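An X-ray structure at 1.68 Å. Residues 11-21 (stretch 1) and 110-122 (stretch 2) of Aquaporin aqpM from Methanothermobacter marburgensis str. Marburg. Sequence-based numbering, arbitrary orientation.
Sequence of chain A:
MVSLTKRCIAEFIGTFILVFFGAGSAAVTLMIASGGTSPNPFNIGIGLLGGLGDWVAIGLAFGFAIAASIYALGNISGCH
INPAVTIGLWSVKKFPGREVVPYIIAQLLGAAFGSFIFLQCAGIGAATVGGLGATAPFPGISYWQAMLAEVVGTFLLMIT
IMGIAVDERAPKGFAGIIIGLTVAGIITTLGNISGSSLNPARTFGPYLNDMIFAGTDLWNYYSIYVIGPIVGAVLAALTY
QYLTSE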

# COMPACT_ATOMS: atom_id res chain seq x y z
N GLU A 11 -15.87 18.64 -10.85
CA GLU A 11 -14.72 18.28 -11.67
C GLU A 11 -13.54 19.20 -11.37
O GLU A 11 -12.38 18.77 -11.38
N PHE A 12 -13.83 20.47 -11.09
CA PHE A 12 -12.79 21.45 -10.76
C PHE A 12 -12.13 21.03 -9.44
O PHE A 12 -10.90 20.97 -9.35
N ILE A 13 -12.95 20.74 -8.44
CA ILE A 13 -12.44 20.32 -7.13
C ILE A 13 -11.64 19.03 -7.23
O ILE A 13 -10.54 18.92 -6.66
N GLY A 14 -12.17 18.06 -7.96
CA GLY A 14 -11.49 16.78 -8.11
C GLY A 14 -10.14 16.90 -8.78
O GLY A 14 -9.18 16.25 -8.37
N THR A 15 -10.05 17.71 -9.82
CA THR A 15 -8.78 17.86 -10.52
C THR A 15 -7.81 18.70 -9.68
O THR A 15 -6.60 18.49 -9.73
N PHE A 16 -8.35 19.63 -8.91
CA PHE A 16 -7.55 20.46 -8.02
C PHE A 16 -6.87 19.51 -7.02
O PHE A 16 -5.67 19.60 -6.77
N ILE A 17 -7.65 18.59 -6.47
CA ILE A 17 -7.15 17.62 -5.50
C ILE A 17 -6.08 16.72 -6.11
O ILE A 17 -5.02 16.50 -5.52
N LEU A 18 -6.37 16.22 -7.30
CA LEU A 18 -5.44 15.34 -8.01
C LEU A 18 -4.06 15.99 -8.16
O LEU A 18 -3.04 15.38 -7.86
N VAL A 19 -4.04 17.24 -8.62
CA VAL A 19 -2.78 17.95 -8.84
C VAL A 19 -2.11 18.44 -7.55
O VAL A 19 -0.89 18.31 -7.39
N PHE A 20 -2.89 19.00 -6.64
CA PHE A 20 -2.33 19.49 -5.38
C PHE A 20 -1.60 18.37 -4.63
O PHE A 20 -0.44 18.51 -4.26
N PHE A 21 -2.28 17.25 -4.43
CA PHE A 21 -1.68 16.14 -3.70
C PHE A 21 -0.72 15.26 -4.49
O PHE A 21 0.37 14.94 -4.00
N GLY A 110 -9.18 23.54 -12.63
CA GLY A 110 -8.92 22.93 -11.34
C GLY A 110 -7.46 22.56 -11.18
O GLY A 110 -6.88 22.75 -10.11
N ALA A 111 -6.86 22.02 -12.23
CA ALA A 111 -5.46 21.63 -12.20
C ALA A 111 -4.56 22.85 -12.00
O ALA A 111 -3.60 22.81 -11.23
N ALA A 112 -4.87 23.93 -12.71
CA ALA A 112 -4.08 25.16 -12.59
C ALA A 112 -4.16 25.72 -11.17
O ALA A 112 -3.15 26.14 -10.61
N PHE A 113 -5.36 25.74 -10.60
CA PHE A 113 -5.53 26.27 -9.25
C PHE A 113 -4.89 25.34 -8.21
O PHE A 113 -4.32 25.81 -7.22
N GLY A 114 -5.00 24.04 -8.43
CA GLY A 114 -4.41 23.09 -7.49
C GLY A 114 -2.90 23.29 -7.39
O GLY A 114 -2.33 23.28 -6.30
N SER A 115 -2.26 23.45 -8.54
CA SER A 115 -0.82 23.66 -8.60
C SER A 115 -0.45 24.99 -7.94
O SER A 115 0.52 25.07 -7.19
N PHE A 116 -1.24 26.02 -8.22
CA PHE A 116 -0.99 27.34 -7.65
C PHE A 116 -1.09 27.35 -6.13
O PHE A 116 -0.23 27.90 -5.44
N ILE A 117 -2.15 26.75 -5.60
CA ILE A 117 -2.34 26.72 -4.16
C ILE A 117 -1.27 25.87 -3.49
O ILE A 117 -0.84 26.17 -2.38
N PHE A 118 -0.82 24.80 -4.15
CA PHE A 118 0.23 23.99 -3.55
C PHE A 118 1.50 24.83 -3.46
O PHE A 118 2.23 24.79 -2.46
N LEU A 119 1.77 25.59 -4.51
CA LEU A 119 2.95 26.45 -4.54
C LEU A 119 2.93 27.42 -3.36
O LEU A 119 3.96 27.70 -2.75
N GLN A 120 1.74 27.92 -3.03
CA GLN A 120 1.60 28.85 -1.91
C GLN A 120 1.92 28.17 -0.58
O GLN A 120 2.52 28.78 0.30
N CYS A 121 1.51 26.91 -0.44
CA CYS A 121 1.75 26.14 0.79
C CYS A 121 3.20 25.71 0.96
O CYS A 121 3.77 25.84 2.05
N ALA A 122 3.78 25.17 -0.10
CA ALA A 122 5.15 24.65 -0.06
C ALA A 122 6.26 25.67 -0.23
O ALA A 122 7.39 25.42 0.18

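Where two membrane helices pack closely, a common device is a small residue on one that makes a hollow for a large residue on the other. The helices 11-21 and 110-122 of this aquaporin illustrate it well. Their axes cross at -41° and approach to 7.0 Å, a spacing made possible by two glycines one turn apart. Gly110 lies against Phe12 and Gly114 against Phe16, and at neither position would a CB fit: an ideal one would fall 2.2 Å from Phe12 O at Gly110 and 2.5 Å from Phe16 O at Gly114. Backbone meets backbone instead, with Phe16 CA 3.2 Å from Gly110 O and Gly110 CA 3.4 Å from Phe12 O, both CA-H...O contacts.

The bumps are Phe12, Phe16 and Phe20, all with chi1 t. Each CA-to-CB bond points sideways, yet each ring ends nearer the partner helix. Gly110 CA lies over the face of the Phe12 ring, 3.7 Å from its centroid; one turn on, Gly114 CA repeats the arrangement over Phe16 at 3.6 Å. Phe16 is a true knob, set among Gly110, Phe113, Gly114 and Ile117; its edge meets Phe113 (t) and Ile117 (m), where Phe16 CE2 lies 3.4 Å from Phe113 CD1 and 3.7 Å from Ile117 CG1. Phe20 fills the next hole, among Gly114, Ile117, Phe118 and Cys121. Phe118 (t) turns its ring edge toward the Phe20 face, while the SG of Cys121 (m) sits at the Phe20 ring edge, 4.0 Å from Phe20 CZ.

Beside this row, Val19 (t) points toward the partner and rests its CG2 3.6 Å from Ala111 CB, a small side chain that also receives Thr15 CG2 at 3.8 Å. No hydrogen bond crosses the interface: Thr15 (m) spends its hydroxyl on its own helix, OG1 donating to Glu11 O at 2.8 Å. Shape does the fitting here.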

# COMPACT_ATOMS: atom_id res chain seq x y z
CB GLU A 11 -15.08 18.35 -13.16
CG GLU A 11 -15.99 17.23 -13.65
CD GLU A 11 -15.32 15.86 -13.58
OE1 GLU A 11 -14.20 15.72 -14.10
OE2 GLU A 11 -15.92 14.92 -13.01
CB PHE A 12 -13.42 22.84 -10.61
CG PHE A 12 -12.47 23.90 -10.13
CD1 PHE A 12 -12.18 24.05 -8.77
CD2 PHE A 12 -11.86 24.78 -11.03
CE1 PHE A 12 -11.31 25.05 -8.32
CE2 PHE A 12 -11.00 25.78 -10.59
CZ PHE A 12 -10.72 25.92 -9.23
CB ILE A 13 -13.60 20.13 -6.13
CG1 ILE A 13 -14.25 21.48 -5.82
CG2 ILE A 13 -13.09 19.47 -4.84
CD1 ILE A 13 -15.54 21.38 -5.03
CB THR A 15 -8.98 18.49 -11.91
OG1 THR A 15 -10.07 17.84 -12.57
CG2 THR A 15 -7.73 18.30 -12.75
CB PHE A 16 -8.46 21.46 -7.28
CG PHE A 16 -7.78 22.24 -6.18
CD1 PHE A 16 -7.40 21.62 -4.99
CD2 PHE A 16 -7.52 23.59 -6.33
CE1 PHE A 16 -6.79 22.34 -3.96
CE2 PHE A 16 -6.91 24.33 -5.31
CZ PHE A 16 -6.54 23.70 -4.13
CB ILE A 17 -8.31 16.75 -4.95
CG1 ILE A 17 -9.19 17.60 -4.03
CG2 ILE A 17 -7.75 15.52 -4.21
CD1 ILE A 17 -10.53 16.96 -3.68
CB LEU A 18 -6.02 14.98 -9.38
CG LEU A 18 -5.29 13.97 -10.26
CD1 LEU A 18 -6.27 13.33 -11.24
CD2 LEU A 18 -4.15 14.65 -11.00
CB VAL A 19 -3.00 19.15 -9.80
CG1 VAL A 19 -1.71 19.93 -9.98
CG2 VAL A 19 -3.49 18.62 -11.15
CB PHE A 20 -3.45 20.08 -4.50
CG PHE A 20 -2.97 20.61 -3.17
CD1 PHE A 20 -2.69 19.75 -2.11
CD2 PHE A 20 -2.79 21.98 -2.99
CE1 PHE A 20 -2.23 20.24 -0.89
CE2 PHE A 20 -2.34 22.49 -1.77
CZ PHE A 20 -2.06 21.62 -0.71
CB PHE A 21 -2.80 15.29 -3.08
CG PHE A 21 -3.53 15.99 -1.97
CD1 PHE A 21 -2.97 16.07 -0.69
CD2 PHE A 21 -4.73 16.65 -2.22
CE1 PHE A 21 -3.59 16.80 0.32
CE2 PHE A 21 -5.36 17.38 -1.21
CZ PHE A 21 -4.79 17.46 0.06
CB ALA A 111 -5.08 20.92 -13.49
CB ALA A 112 -4.57 26.20 -13.60
CB PHE A 113 -7.02 26.45 -8.94
CG PHE A 113 -7.30 27.36 -7.77
CD1 PHE A 113 -8.25 27.02 -6.82
CD2 PHE A 113 -6.62 28.58 -7.64
CE1 PHE A 113 -8.53 27.87 -5.74
CE2 PHE A 113 -6.89 29.43 -6.57
CZ PHE A 113 -7.85 29.08 -5.62
CB SER A 115 -0.35 23.65 -10.06
OG SER A 115 1.06 23.75 -10.14
CB PHE A 116 -1.99 28.35 -8.22
CG PHE A 116 -1.86 29.72 -7.62
CD1 PHE A 116 -0.75 30.51 -7.88
CD2 PHE A 116 -2.85 30.21 -6.77
CE1 PHE A 116 -0.62 31.78 -7.30
CE2 PHE A 116 -2.73 31.47 -6.18
CZ PHE A 116 -1.61 32.25 -6.45
CB ILE A 117 -3.76 26.21 -3.80
CG1 ILE A 117 -4.80 27.22 -4.29
CG2 ILE A 117 -3.89 26.02 -2.29
CD1 ILE A 117 -4.68 28.61 -3.64
CB PHE A 118 0.53 22.74 -4.38
CG PHE A 118 1.59 21.88 -3.78
CD1 PHE A 118 1.29 21.05 -2.69
CD2 PHE A 118 2.90 21.96 -4.21
CE1 PHE A 118 2.29 20.33 -2.05
CE2 PHE A 118 3.91 21.24 -3.57
CZ PHE A 118 3.60 20.43 -2.49
CB LEU A 119 3.00 27.22 -5.86
CG LEU A 119 4.12 28.24 -6.04
CD1 LEU A 119 5.48 27.55 -6.03
CD2 LEU A 119 3.90 28.97 -7.36
CB GLN A 120 0.18 29.43 -1.87
CG GLN A 120 -0.19 30.20 -3.13
CD GLN A 120 0.77 31.34 -3.41
OE1 GLN A 120 1.22 31.52 -4.55
NE2 GLN A 120 1.09 32.12 -2.39
CB CYS A 121 0.90 24.86 0.81
SG CYS A 121 -0.88 25.08 0.95
CB ALA A 122 5.30 23.55 -1.11